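Local coordinates for protein thioesterase (Xanthomonas campestris pv. campestris, PDB 2FUJ) that probably hydrolyses the thioester bond of fatty acyl-CoA molecules, and is built as a tetramer of hotdog-fold subunits, at residues A[11-16]-A[38-43]; A[15-20]-A[70-75]; A[58-63]-A[114-119]; A[65-70]-A[108-113]; A[78-83]-A[96-101]. One frame throughout, in Å; residues are numbered along the deposited sequence.

Contact 1 of 5, residues A[11-16]-A[38-43]; sequences ARVPIS and EEARVR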
# COMPACT_ATOMS: atom_id res chain seq x y z
N ALA A 11 -4.26 25.09 1.02
CA ALA A 11 -5.31 24.24 1.57
C ALA A 11 -4.94 23.63 2.92
O ALA A 11 -3.77 23.50 3.26
CB ALA A 11 -5.63 23.14 0.57
N ARG A 12 -5.97 23.26 3.67
CA ARG A 12 -5.82 22.62 4.98
C ARG A 12 -6.81 21.46 4.88
O ARG A 12 -8.00 21.60 5.13
CB ARG A 12 -6.19 23.60 6.10
CG ARG A 12 -5.38 24.90 6.02
CD ARG A 12 -5.62 25.85 7.18
NE ARG A 12 -5.08 25.34 8.44
CZ ARG A 12 -5.82 24.86 9.43
NH1 ARG A 12 -7.14 24.82 9.31
NH2 ARG A 12 -5.24 24.40 10.54
N VAL A 13 -6.28 20.30 4.48
CA VAL A 13 -7.07 19.09 4.25
C VAL A 13 -7.07 18.03 5.34
O VAL A 13 -6.02 17.47 5.67
CB VAL A 13 -6.61 18.41 2.93
CG1 VAL A 13 -7.51 17.23 2.59
CG2 VAL A 13 -6.61 19.43 1.79
N PRO A 14 -8.25 17.72 5.91
CA PRO A 14 -8.28 16.69 6.95
C PRO A 14 -8.19 15.34 6.25
O PRO A 14 -8.88 15.10 5.26
CB PRO A 14 -9.63 16.92 7.62
CG PRO A 14 -10.48 17.41 6.50
CD PRO A 14 -9.56 18.37 5.76
N ILE A 15 -7.34 14.46 6.77
CA ILE A 15 -7.16 13.14 6.20
C ILE A 15 -7.27 12.11 7.31
O ILE A 15 -6.64 12.26 8.36
CB ILE A 15 -5.75 12.99 5.55
CG1 ILE A 15 -5.60 13.99 4.40
CG2 ILE A 15 -5.54 11.57 5.06
CD1 ILE A 15 -4.22 14.03 3.72
N SER A 16 -8.06 11.07 7.08
CA SER A 16 -8.22 10.01 8.06
C SER A 16 -7.07 9.03 7.93
O SER A 16 -6.72 8.63 6.83
CB SER A 16 -9.52 9.24 7.82
OG SER A 16 -10.64 10.07 7.98
N GLU A 38 -0.04 13.62 -1.13
CA GLU A 38 -0.63 13.43 -2.44
C GLU A 38 -2.14 13.65 -2.36
O GLU A 38 -2.71 14.42 -3.13
CB GLU A 38 -0.32 12.01 -2.91
CG GLU A 38 -0.91 11.61 -4.24
CD GLU A 38 -0.60 10.16 -4.55
OE1 GLU A 38 -1.22 9.28 -3.92
OE2 GLU A 38 0.27 9.90 -5.40
N GLU A 39 -2.79 12.97 -1.42
CA GLU A 39 -4.24 13.10 -1.26
C GLU A 39 -4.64 14.56 -1.07
O GLU A 39 -5.59 15.04 -1.68
CB GLU A 39 -4.73 12.27 -0.07
CG GLU A 39 -6.26 12.09 -0.00
CD GLU A 39 -6.84 11.39 -1.23
OE1 GLU A 39 -6.10 10.64 -1.90
OE2 GLU A 39 -8.04 11.59 -1.51
N ALA A 40 -3.90 15.27 -0.23
CA ALA A 40 -4.19 16.68 0.02
C ALA A 40 -4.10 17.48 -1.27
O ALA A 40 -4.96 18.32 -1.54
CB ALA A 40 -3.22 17.24 1.07
N ARG A 41 -3.08 17.23 -2.08
CA ARG A 41 -2.94 17.98 -3.33
C ARG A 41 -4.11 17.77 -4.31
O ARG A 41 -4.61 18.73 -4.91
CB ARG A 41 -1.64 17.61 -4.05
CG ARG A 41 -0.38 18.04 -3.32
CD ARG A 41 0.79 18.13 -4.29
NE ARG A 41 0.99 16.87 -5.01
CZ ARG A 41 1.58 15.80 -4.49
NH1 ARG A 41 2.03 15.81 -3.24
NH2 ARG A 41 1.71 14.70 -5.22
N VAL A 42 -4.53 16.52 -4.48
CA VAL A 42 -5.63 16.23 -5.40
C VAL A 42 -7.01 16.58 -4.83
O VAL A 42 -7.92 16.96 -5.58
CB VAL A 42 -5.60 14.74 -5.85
CG1 VAL A 42 -4.23 14.41 -6.44
CG2 VAL A 42 -5.89 13.82 -4.68
N ARG A 43 -7.18 16.46 -3.52
CA ARG A 43 -8.46 16.82 -2.90
C ARG A 43 -8.59 18.33 -3.03
O ARG A 43 -9.69 18.87 -3.09
CB ARG A 43 -8.47 16.41 -1.43
CG ARG A 43 -8.65 14.91 -1.19
CD ARG A 43 -10.11 14.50 -1.28
NE ARG A 43 -10.30 13.05 -1.15
CZ ARG A 43 -11.48 12.46 -0.96
NH1 ARG A 43 -12.58 13.20 -0.88
NH2 ARG A 43 -11.56 11.14 -0.86
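Val13 sets its CB against the methyl group of Ala40, CB to CB 4.0 Å, and its CG2 lies 3.9 Å from the carbonyl O of Ala40. The other branch, CG1, anti to the backbone N (chi1 -175°), approaches Arg43 CB at 4.2 Å. Two residues on, Ile15 sends CD1 toward the helix, where it lies 4.2 Å from Glu39 CB and 4.3 Å from Ala40 CB. Ala40 suits its place because a single methyl lets the axes of the short strand and helix segments approach to 8.6 Å. This is the hotdog arrangement: helix 30-47 lies against the sheet, here over its edge strand 9-15, crossing at 121°. No hydrogen bond spans the two segments. One turn apart on the helix, Arg43 NE donates almost straight to Glu39 OE2 at 2.7 Å, in the guanidinium plane and on the anti lone pair. Both reach on to the second subunit, where Asp77 and Val17 O receive Arg43 NH2, while Trp19 N and Trp74 NE1 bind the Glu39 carboxylate.

Contact 2 of 5, residues A[15-20]-A[70-75]; sequences ISVRWR and RPLVWP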
# COMPACT_ATOMS: atom_id res chain seq x y z
N ILE A 15 -7.34 14.46 6.77
CA ILE A 15 -7.16 13.14 6.20
C ILE A 15 -7.27 12.11 7.31
O ILE A 15 -6.64 12.26 8.36
CB ILE A 15 -5.75 12.99 5.55
CG1 ILE A 15 -5.60 13.99 4.40
CG2 ILE A 15 -5.54 11.57 5.06
CD1 ILE A 15 -4.22 14.03 3.72
N SER A 16 -8.06 11.07 7.08
CA SER A 16 -8.22 10.01 8.06
C SER A 16 -7.07 9.03 7.93
O SER A 16 -6.72 8.63 6.83
CB SER A 16 -9.52 9.24 7.82
OG SER A 16 -10.64 10.07 7.98
N VAL A 17 -6.48 8.65 9.06
CA VAL A 17 -5.40 7.67 9.05
C VAL A 17 -6.05 6.29 9.10
O VAL A 17 -7.12 6.13 9.70
CB VAL A 17 -4.47 7.84 10.27
CG1 VAL A 17 -3.52 6.66 10.39
CG2 VAL A 17 -3.66 9.11 10.12
N ARG A 18 -5.42 5.31 8.46
CA ARG A 18 -5.94 3.95 8.45
C ARG A 18 -5.01 3.06 9.27
O ARG A 18 -3.82 3.32 9.36
CB ARG A 18 -6.03 3.42 7.02
CG ARG A 18 -7.08 4.06 6.14
CD ARG A 18 -6.92 3.57 4.72
NE ARG A 18 -7.77 4.29 3.77
CZ ARG A 18 -7.70 4.13 2.45
NH1 ARG A 18 -6.82 3.28 1.93
NH2 ARG A 18 -8.51 4.81 1.65
N TRP A 19 -5.58 2.02 9.86
CA TRP A 19 -4.81 1.11 10.68
C TRP A 19 -3.65 0.51 9.87
O TRP A 19 -2.54 0.37 10.38
CB TRP A 19 -5.72 -0.00 11.22
CG TRP A 19 -5.07 -0.89 12.23
CD1 TRP A 19 -4.90 -0.63 13.56
CD2 TRP A 19 -4.49 -2.16 11.99
NE1 TRP A 19 -4.23 -1.67 14.16
CE2 TRP A 19 -3.97 -2.63 13.22
CE3 TRP A 19 -4.35 -2.96 10.85
CZ2 TRP A 19 -3.32 -3.86 13.33
CZ3 TRP A 19 -3.70 -4.18 10.97
CH2 TRP A 19 -3.19 -4.62 12.20
N ARG A 20 -3.93 0.17 8.62
CA ARG A 20 -2.92 -0.40 7.72
C ARG A 20 -1.77 0.57 7.41
O ARG A 20 -0.74 0.17 6.87
CB ARG A 20 -3.60 -0.84 6.41
CG ARG A 20 -2.67 -1.17 5.25
CD ARG A 20 -1.78 -2.36 5.57
NE ARG A 20 -0.72 -2.53 4.57
CZ ARG A 20 0.51 -2.95 4.85
NH1 ARG A 20 0.84 -3.26 6.10
NH2 ARG A 20 1.41 -3.03 3.89
N ARG A 70 7.77 13.65 14.59
CA ARG A 70 7.35 12.81 15.70
C ARG A 70 6.45 11.73 15.12
O ARG A 70 5.79 11.95 14.10
CB ARG A 70 6.60 13.62 16.76
CG ARG A 70 5.36 14.35 16.27
CD ARG A 70 4.92 15.37 17.30
NE ARG A 70 4.69 14.76 18.61
CZ ARG A 70 4.32 15.43 19.70
NH1 ARG A 70 4.13 16.74 19.65
NH2 ARG A 70 4.13 14.79 20.84
N PRO A 71 6.43 10.56 15.75
CA PRO A 71 5.62 9.43 15.29
C PRO A 71 4.12 9.65 15.34
O PRO A 71 3.59 10.27 16.26
CB PRO A 71 6.06 8.29 16.19
CG PRO A 71 6.38 8.98 17.47
CD PRO A 71 7.13 10.21 17.00
N LEU A 72 3.45 9.14 14.31
CA LEU A 72 2.01 9.22 14.17
C LEU A 72 1.45 7.82 14.38
O LEU A 72 1.97 6.85 13.81
CB LEU A 72 1.65 9.72 12.77
CG LEU A 72 0.20 9.56 12.29
CD1 LEU A 72 -0.74 10.43 13.11
CD2 LEU A 72 0.12 9.93 10.83
N VAL A 73 0.42 7.71 15.19
CA VAL A 73 -0.19 6.41 15.43
C VAL A 73 -1.70 6.45 15.25
O VAL A 73 -2.35 7.45 15.54
CB VAL A 73 0.14 5.89 16.86
CG1 VAL A 73 1.63 5.81 17.04
CG2 VAL A 73 -0.48 6.81 17.90
N TRP A 74 -2.24 5.35 14.74
CA TRP A 74 -3.67 5.23 14.54
C TRP A 74 -4.22 5.19 15.97
O TRP A 74 -3.55 4.69 16.87
CB TRP A 74 -3.95 3.92 13.80
CG TRP A 74 -5.38 3.62 13.53
CD1 TRP A 74 -6.07 3.89 12.39
CD2 TRP A 74 -6.28 2.92 14.39
NE1 TRP A 74 -7.35 3.40 12.48
CE2 TRP A 74 -7.51 2.79 13.70
CE3 TRP A 74 -6.17 2.37 15.67
CZ2 TRP A 74 -8.62 2.15 14.26
CZ3 TRP A 74 -7.27 1.74 16.23
CH2 TRP A 74 -8.48 1.63 15.52
N PRO A 75 -5.45 5.68 16.20
CA PRO A 75 -6.41 6.28 15.26
C PRO A 75 -6.39 7.81 15.17
O PRO A 75 -7.43 8.43 14.93
CB PRO A 75 -7.74 5.78 15.80
CG PRO A 75 -7.52 5.92 17.27
CD PRO A 75 -6.10 5.42 17.50
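Trp74 offers one face to Trp19, whose CB stands 4.0 Å from the centroid of the Trp74 five-membered ring and only 10° off the ring normal, a CH-pi contact. Trp19 CG is anti to the backbone N (chi1 -172°), and beyond it the indole presents its edge: the planes are 88° apart, an edge-to-face pair, and Trp19 CD1 sits 3.9 Å from Trp74 CE3. On the opposite face of Trp74, Pro75 CB lies over the centre, so the ring is held between a proline and a second tryptophan. The peptide bond before Pro75 is cis. Large flat indoles suit two loops that share no backbone hydrogen bond, since one ring can offer a face and the other an edge. Trp74 CD1 also approaches the backbone, 3.2 Å from Trp19 N. Val17 and Leu72 run alongside with opposite headings, Val17 CG2 3.9 Å from Leu72 CD2; both are buried, as suits branched aliphatic side chains. The polar edge of Trp74 is turned to the second subunit, where Glu39 of that chain accepts from NE1 and also from Trp19 N. Within the hotdog fold these loops leave strands 9-15 and 58-68, and Val17 and Leu72 pack together on Ile78 of strand 78-87 and Tyr36 of helix 30-47.

Contact 3 of 5, residues A[58-63]-A[114-119]; sequences APVVAA and VVVWID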
# COMPACT_ATOMS: atom_id res chain seq x y z
N ALA A 58 0.36 19.43 -18.00
CA ALA A 58 -0.01 18.88 -16.69
C ALA A 58 1.13 18.84 -15.67
O ALA A 58 2.31 18.91 -16.03
CB ALA A 58 -0.58 17.47 -16.88
N PRO A 59 0.79 18.71 -14.37
CA PRO A 59 1.74 18.66 -13.26
C PRO A 59 2.31 17.29 -12.93
O PRO A 59 1.61 16.28 -12.97
CB PRO A 59 0.93 19.21 -12.10
CG PRO A 59 -0.39 18.59 -12.34
CD PRO A 59 -0.59 18.77 -13.84
N VAL A 60 3.60 17.26 -12.61
CA VAL A 60 4.28 16.02 -12.24
C VAL A 60 5.20 16.37 -11.08
O VAL A 60 5.82 17.43 -11.06
CB VAL A 60 5.11 15.44 -13.42
CG1 VAL A 60 4.19 15.12 -14.59
CG2 VAL A 60 6.18 16.42 -13.84
N VAL A 61 5.29 15.47 -10.11
CA VAL A 61 6.14 15.71 -8.95
C VAL A 61 7.60 15.44 -9.28
O VAL A 61 7.97 14.34 -9.68
CB VAL A 61 5.72 14.82 -7.77
CG1 VAL A 61 6.76 14.91 -6.66
CG2 VAL A 61 4.37 15.25 -7.26
N ALA A 62 8.43 16.46 -9.10
CA ALA A 62 9.85 16.36 -9.39
C ALA A 62 10.63 15.92 -8.16
O ALA A 62 11.70 15.31 -8.28
CB ALA A 62 10.37 17.69 -9.89
N ALA A 63 10.11 16.24 -6.98
CA ALA A 63 10.78 15.88 -5.74
C ALA A 63 9.87 15.94 -4.51
O ALA A 63 8.96 16.77 -4.43
CB ALA A 63 11.99 16.79 -5.52
N VAL A 114 8.11 19.47 -4.77
CA VAL A 114 8.32 20.32 -5.93
C VAL A 114 7.54 19.79 -7.10
O VAL A 114 7.72 18.64 -7.51
CB VAL A 114 9.82 20.39 -6.31
CG1 VAL A 114 9.99 21.18 -7.58
CG2 VAL A 114 10.61 21.03 -5.18
N VAL A 115 6.65 20.62 -7.64
CA VAL A 115 5.82 20.25 -8.77
C VAL A 115 6.21 21.04 -10.01
O VAL A 115 6.49 22.23 -9.92
CB VAL A 115 4.33 20.52 -8.47
CG1 VAL A 115 3.50 20.27 -9.71
CG2 VAL A 115 3.88 19.64 -7.31
N VAL A 116 6.22 20.37 -11.15
CA VAL A 116 6.57 21.01 -12.41
C VAL A 116 5.54 20.62 -13.46
O VAL A 116 4.97 19.53 -13.40
CB VAL A 116 7.99 20.58 -12.90
CG1 VAL A 116 9.03 20.91 -11.85
CG2 VAL A 116 8.00 19.09 -13.20
N TRP A 117 5.28 21.52 -14.41
CA TRP A 117 4.34 21.21 -15.47
C TRP A 117 5.18 20.96 -16.70
O TRP A 117 5.71 21.89 -17.32
CB TRP A 117 3.35 22.37 -15.69
CG TRP A 117 2.45 22.58 -14.51
CD1 TRP A 117 2.81 23.03 -13.28
CD2 TRP A 117 1.05 22.29 -14.44
NE1 TRP A 117 1.73 23.03 -12.44
CE2 TRP A 117 0.63 22.58 -13.12
CE3 TRP A 117 0.10 21.81 -15.36
CZ2 TRP A 117 -0.70 22.41 -12.70
CZ3 TRP A 117 -1.23 21.64 -14.93
CH2 TRP A 117 -1.61 21.94 -13.61
N ILE A 118 5.33 19.67 -17.02
CA ILE A 118 6.14 19.20 -18.13
C ILE A 118 5.57 17.89 -18.70
O ILE A 118 4.59 17.89 -19.46
CB ILE A 118 7.59 18.91 -17.66
CG1 ILE A 118 8.23 20.18 -17.10
CG2 ILE A 118 8.43 18.36 -18.81
CD1 ILE A 118 9.49 19.95 -16.27
N ASP A 119 6.21 16.79 -18.30
CA ASP A 119 5.88 15.44 -18.74
C ASP A 119 6.31 15.32 -20.21
O ASP A 119 5.71 14.61 -21.01
CB ASP A 119 4.38 15.17 -18.56
CG ASP A 119 4.04 13.70 -18.59
OD1 ASP A 119 4.33 13.06 -19.62
OD2 ASP A 119 3.49 13.17 -17.59
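Val60 and Val116 form a hydrogen-bonded pair in the antiparallel sheet of the hotdog fold, beside a classic beta bulge. Val60 N donates a hydrogen bond to Val116 O at 2.8 Å, and Val116 N donates one to Val60 O at 3.0 Å, so both amides and both carbonyls are satisfied. At the bulge Ala62 and Ala63 both face Val114. Val114 O accepts a good bond from Ala62 N at 2.8 Å and a weak one from Ala63 N at 3.4 Å, while Val114 N donates to Ala63 O at 2.9 Å. The extra residue shifts the register by one. Proline suits position 59 because it pairs with Trp117 at a non-hydrogen-bonded site, where no N-H is needed from it; its CA instead makes a CA-H...O contact with Val116 O. The pyrrolidine lies against the Trp117 indole, and Pro59 CB stands 3.5 Å above the plane of the Trp117 ring, over its centre. The chain turns a corner at Trp117; beyond it Ile118 N makes a weak bond to Ala58 O, and Asp119 N is buried without a partner in the model. Beta-branched valines suit such extended backbone and supply much of its side-chain packing. Val115 CG1, anti to its backbone N (chi1 174°), meets Pro59 CB at 3.7 Å. On the other face, Val60 CG2 and Val116 CG2 are pressed to 3.3 Å, tighter than usual carbon contact.

Contact 4 of 5, residues A[65-70]-A[108-113]; sequences NVNYKR and YSDGNV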
# COMPACT_ATOMS: atom_id res chain seq x y z
N ASN A 65 10.36 16.13 -0.37
CA ASN A 65 11.30 16.34 0.71
C ASN A 65 10.49 16.38 1.99
O ASN A 65 9.91 17.41 2.34
CB ASN A 65 12.04 17.66 0.48
CG ASN A 65 12.67 17.74 -0.90
OD1 ASN A 65 12.29 18.57 -1.72
ND2 ASN A 65 13.63 16.87 -1.16
N VAL A 66 10.45 15.24 2.67
CA VAL A 66 9.65 15.07 3.88
C VAL A 66 10.47 14.85 5.14
O VAL A 66 11.28 13.93 5.22
CB VAL A 66 8.68 13.88 3.67
CG1 VAL A 66 7.73 13.73 4.85
CG2 VAL A 66 7.91 14.08 2.38
N ASN A 67 10.24 15.70 6.14
CA ASN A 67 10.92 15.59 7.43
C ASN A 67 9.95 14.95 8.42
O ASN A 67 8.80 15.37 8.53
CB ASN A 67 11.32 16.96 7.98
CG ASN A 67 12.18 17.75 7.01
OD1 ASN A 67 13.18 17.25 6.50
ND2 ASN A 67 11.79 18.98 6.75
N TYR A 68 10.43 13.95 9.14
CA TYR A 68 9.62 13.24 10.13
C TYR A 68 9.97 13.77 11.51
O TYR A 68 11.05 13.50 12.03
CB TYR A 68 9.90 11.75 10.00
CG TYR A 68 9.68 11.26 8.58
CD1 TYR A 68 8.40 11.00 8.10
CD2 TYR A 68 10.74 11.14 7.69
CE1 TYR A 68 8.18 10.63 6.79
CE2 TYR A 68 10.53 10.78 6.36
CZ TYR A 68 9.25 10.52 5.92
OH TYR A 68 9.03 10.16 4.61
N LYS A 69 9.04 14.53 12.09
CA LYS A 69 9.24 15.16 13.40
C LYS A 69 8.91 14.33 14.63
O LYS A 69 9.65 14.35 15.62
CB LYS A 69 8.44 16.46 13.45
CG LYS A 69 9.26 17.68 13.16
CD LYS A 69 9.84 17.62 11.77
CE LYS A 69 10.58 18.90 11.46
NZ LYS A 69 11.80 19.09 12.31
N ARG A 70 7.77 13.65 14.59
CA ARG A 70 7.35 12.81 15.70
C ARG A 70 6.45 11.73 15.12
O ARG A 70 5.79 11.95 14.10
CB ARG A 70 6.60 13.62 16.76
CG ARG A 70 5.36 14.35 16.27
CD ARG A 70 4.92 15.37 17.30
NE ARG A 70 4.69 14.76 18.61
CZ ARG A 70 4.32 15.43 19.70
NH1 ARG A 70 4.13 16.74 19.65
NH2 ARG A 70 4.13 14.79 20.84
N TYR A 108 3.62 16.51 13.03
CA TYR A 108 4.17 15.22 12.67
C TYR A 108 5.22 15.34 11.59
O TYR A 108 6.16 14.55 11.54
CB TYR A 108 3.06 14.28 12.18
CG TYR A 108 2.08 13.89 13.26
CD1 TYR A 108 0.74 14.28 13.17
CD2 TYR A 108 2.47 13.12 14.34
CE1 TYR A 108 -0.18 13.89 14.14
CE2 TYR A 108 1.56 12.73 15.31
CZ TYR A 108 0.24 13.12 15.20
OH TYR A 108 -0.68 12.72 16.15
N SER A 109 5.06 16.33 10.72
CA SER A 109 6.01 16.49 9.63
C SER A 109 5.87 17.79 8.85
O SER A 109 4.79 18.38 8.78
CB SER A 109 5.86 15.31 8.65
OG SER A 109 6.26 15.64 7.33
N ASP A 110 6.99 18.24 8.31
CA ASP A 110 7.02 19.42 7.46
C ASP A 110 7.97 19.11 6.32
O ASP A 110 8.50 18.01 6.23
CB ASP A 110 7.45 20.70 8.21
CG ASP A 110 8.75 20.54 8.97
OD1 ASP A 110 9.64 19.76 8.57
OD2 ASP A 110 8.90 21.26 9.99
N GLY A 111 8.18 20.08 5.44
CA GLY A 111 9.03 19.88 4.29
C GLY A 111 8.28 20.41 3.08
O GLY A 111 7.44 21.29 3.22
N ASN A 112 8.56 19.87 1.90
CA ASN A 112 7.87 20.33 0.70
C ASN A 112 7.88 19.31 -0.42
O ASN A 112 8.53 18.27 -0.33
CB ASN A 112 8.51 21.62 0.18
CG ASN A 112 9.96 21.44 -0.18
OD1 ASN A 112 10.85 21.86 0.55
ND2 ASN A 112 10.21 20.79 -1.31
N VAL A 113 7.14 19.64 -1.47
CA VAL A 113 7.06 18.82 -2.68
C VAL A 113 7.21 19.79 -3.85
O VAL A 113 6.53 20.82 -3.91
CB VAL A 113 5.70 18.11 -2.79
CG1 VAL A 113 5.63 17.34 -4.11
CG2 VAL A 113 5.49 17.18 -1.62
O HOH W 1 7.01 11.43 11.87
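The antiparallel pairing of strands 58-68 and 107-116, at the margin of this chain's own hotdog sheet, brings Asn65 opposite Asn112. Their backbones exchange two hydrogen bonds, Asn65 N to Asn112 O and Asn112 N to Asn65 O, both 2.8 Å. Their amide side chains run alongside with a common heading, adding a weak bond from Asn112 ND2 to Asn65 OD1. Asn67 grips Asp110 twice. Its backbone N donates to Asp110 O at 2.9 Å, and its ND2 donates to Asp110 OD1, also at 2.9 Å and fairly straight (160°), with the amide and carboxylate planes 88° apart. Asparagine suits this place because its ND2 can reach that carboxylate, whose CG is set between the backbone N and carbonyl carbon of Asp110 (chi1 52°). Lys69 passes its CE by Asp110, while Lys69 NZ stays 4.3 Å from Asp110 OD2, too far for a salt bridge. Between these pairs Gly111 CA comes 3.3 Å from Asn65 O, where a CB would clash. Toward the end, Lys69 N donates to Tyr108 O, and a water links that oxygen to Arg70 O. Tyr108 OH is hydrogen-bonded to Asp100 OD1. Asn65, Val66 and Asn67 also pair antiparallel with a strand of the third subunit, an edge-to-edge continuation of the sheet typical of hotdog-fold assemblies.

Contact 5 of 5, residues A[78-83]-A[96-101]; sequences ILVELF and HRILDQ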
# COMPACT_ATOMS: atom_id res chain seq x y z
N ILE A 78 -5.25 13.25 10.80
CA ILE A 78 -4.41 14.43 10.60
C ILE A 78 -5.02 15.56 9.80
O ILE A 78 -6.08 15.43 9.21
CB ILE A 78 -3.12 14.01 9.89
CG1 ILE A 78 -3.49 13.37 8.54
CG2 ILE A 78 -2.35 13.03 10.75
CD1 ILE A 78 -3.94 11.91 8.53
N LEU A 79 -4.30 16.67 9.77
CA LEU A 79 -4.70 17.84 9.01
C LEU A 79 -3.50 18.21 8.17
O LEU A 79 -2.43 18.52 8.70
CB LEU A 79 -5.04 19.00 9.95
CG LEU A 79 -5.40 20.28 9.20
CD1 LEU A 79 -6.69 20.06 8.42
CD2 LEU A 79 -5.56 21.41 10.18
N VAL A 80 -3.65 18.15 6.85
CA VAL A 80 -2.53 18.48 5.98
C VAL A 80 -2.66 19.88 5.44
O VAL A 80 -3.55 20.20 4.66
CB VAL A 80 -2.41 17.49 4.82
CG1 VAL A 80 -1.16 17.79 4.01
CG2 VAL A 80 -2.36 16.09 5.36
N GLU A 81 -1.74 20.72 5.88
CA GLU A 81 -1.68 22.11 5.51
C GLU A 81 -0.68 22.29 4.37
O GLU A 81 0.48 21.91 4.49
CB GLU A 81 -1.25 22.92 6.73
CG GLU A 81 -1.11 24.40 6.53
CD GLU A 81 -0.81 25.10 7.83
OE1 GLU A 81 -1.74 25.24 8.66
OE2 GLU A 81 0.36 25.48 8.04
N LEU A 82 -1.15 22.85 3.26
CA LEU A 82 -0.31 23.08 2.10
C LEU A 82 -0.20 24.58 1.82
O LEU A 82 -1.18 25.31 1.92
CB LEU A 82 -0.91 22.40 0.87
CG LEU A 82 -1.10 20.88 0.95
CD1 LEU A 82 -1.70 20.39 -0.36
CD2 LEU A 82 0.24 20.21 1.22
N PHE A 83 1.00 25.04 1.49
CA PHE A 83 1.19 26.45 1.18
C PHE A 83 2.27 26.62 0.12
O PHE A 83 3.03 25.69 -0.16
CB PHE A 83 1.57 27.24 2.44
CG PHE A 83 2.74 26.67 3.19
CD1 PHE A 83 2.59 25.53 3.98
CD2 PHE A 83 3.99 27.25 3.10
CE1 PHE A 83 3.68 24.98 4.66
CE2 PHE A 83 5.08 26.71 3.78
CZ PHE A 83 4.92 25.57 4.56
N HIS A 96 4.57 22.02 3.32
CA HIS A 96 3.50 21.36 4.06
C HIS A 96 3.78 21.23 5.54
O HIS A 96 4.91 21.32 5.99
CB HIS A 96 3.26 19.95 3.50
CG HIS A 96 4.36 18.98 3.82
ND1 HIS A 96 5.41 18.73 2.96
CD2 HIS A 96 4.58 18.20 4.91
CE1 HIS A 96 6.23 17.85 3.51
NE2 HIS A 96 5.75 17.51 4.69
N ARG A 97 2.71 20.99 6.28
CA ARG A 97 2.78 20.76 7.71
C ARG A 97 1.67 19.74 7.97
O ARG A 97 0.51 20.02 7.68
CB ARG A 97 2.48 22.03 8.51
CG ARG A 97 3.50 23.13 8.35
CD ARG A 97 3.44 24.09 9.55
NE ARG A 97 2.06 24.50 9.81
CZ ARG A 97 1.59 24.88 10.99
NH1 ARG A 97 2.38 24.92 12.06
NH2 ARG A 97 0.32 25.22 11.11
N ILE A 98 2.04 18.57 8.45
CA ILE A 98 1.06 17.54 8.76
C ILE A 98 0.84 17.62 10.26
O ILE A 98 1.73 17.32 11.06
CB ILE A 98 1.56 16.15 8.33
CG1 ILE A 98 1.70 16.11 6.80
CG2 ILE A 98 0.59 15.07 8.81
CD1 ILE A 98 2.50 14.93 6.26
N LEU A 99 -0.35 18.06 10.65
CA LEU A 99 -0.68 18.24 12.07
C LEU A 99 -1.73 17.27 12.57
O LEU A 99 -2.43 16.63 11.79
CB LEU A 99 -1.20 19.67 12.30
CG LEU A 99 -0.44 20.77 11.56
CD1 LEU A 99 -1.33 22.00 11.41
CD2 LEU A 99 0.85 21.08 12.29
N ASP A 100 -1.85 17.18 13.88
CA ASP A 100 -2.84 16.30 14.49
C ASP A 100 -4.17 17.04 14.50
O ASP A 100 -4.23 18.20 14.91
CB ASP A 100 -2.43 15.98 15.92
CG ASP A 100 -3.31 14.95 16.56
OD1 ASP A 100 -2.96 13.75 16.50
OD2 ASP A 100 -4.37 15.33 17.10
N GLN A 101 -5.24 16.39 14.07
CA GLN A 101 -6.55 17.03 14.03
C GLN A 101 -7.05 17.52 15.39
O GLN A 101 -7.67 18.59 15.48
CB GLN A 101 -7.60 16.09 13.43
CG GLN A 101 -7.66 16.10 11.92
CD GLN A 101 -8.78 15.24 11.37
OE1 GLN A 101 -8.77 14.88 10.19
NE2 GLN A 101 -9.75 14.92 12.21
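Glu81 and Arg97 run alongside each other with a common heading, their flat ends 29° apart. The guanidinium takes the carboxylate side-on: Arg97 NE meets Glu81 OE2 at 2.6 Å from above the carboxylate plane, and Arg97 NH2 meets Glu81 OE1 at 3.2 Å, nearly straight. The Arg97 chain bends at chi3 (-49°), which turns NE toward the carboxylate, while Glu81 is extended, and Leu99 CD2 covers one guanidinium face over its centre. A long flexible arginine suits this side of the sheet, where it both pairs its charge and packs on leucine. On the other side Ile78 CB lies 4.0 Å from Ile98 CG2, and Val80 CG2 meets Ile98 CG1 at 4.3 Å. Leu82 crosses His96, its CD2 3.8 Å from His96 CB. Four backbone hydrogen bonds join Leu79 to Leu99 and Glu81 to Arg97. The two strands form an antiparallel beta hairpin in the middle of the hotdog sheet, flanked by strands 9-15 and 107-116, with Val80, Leu82 and His96 packed against helix 30-47.

Overall arrangement
Contacts 1, 3, 4 and 5 trace the hotdog sheet and its helix; contact 2 joins loops at one end. Contact 5 is the central hairpin. Contact 1 joins it, about 8 Å between centres, through backbone pairing of strands 9-15 and 78-87, and contact 4 joins it on the other flank, about 10 Å between centres, where Ser109 O receives Ile98 N. Contacts 3 and 4 are two ends of the same strand pair, about 19 Å between centres, and both adjoin the third subunit. Contacts 1 and 2 share Ile15 and Ser16 and both touch the second subunit. Contact 2 lies far from contact 3, about 28 Å between centres. Arg41 of contact 1 packs on Val61 and Val113, tying helix to contacts 3 and 4.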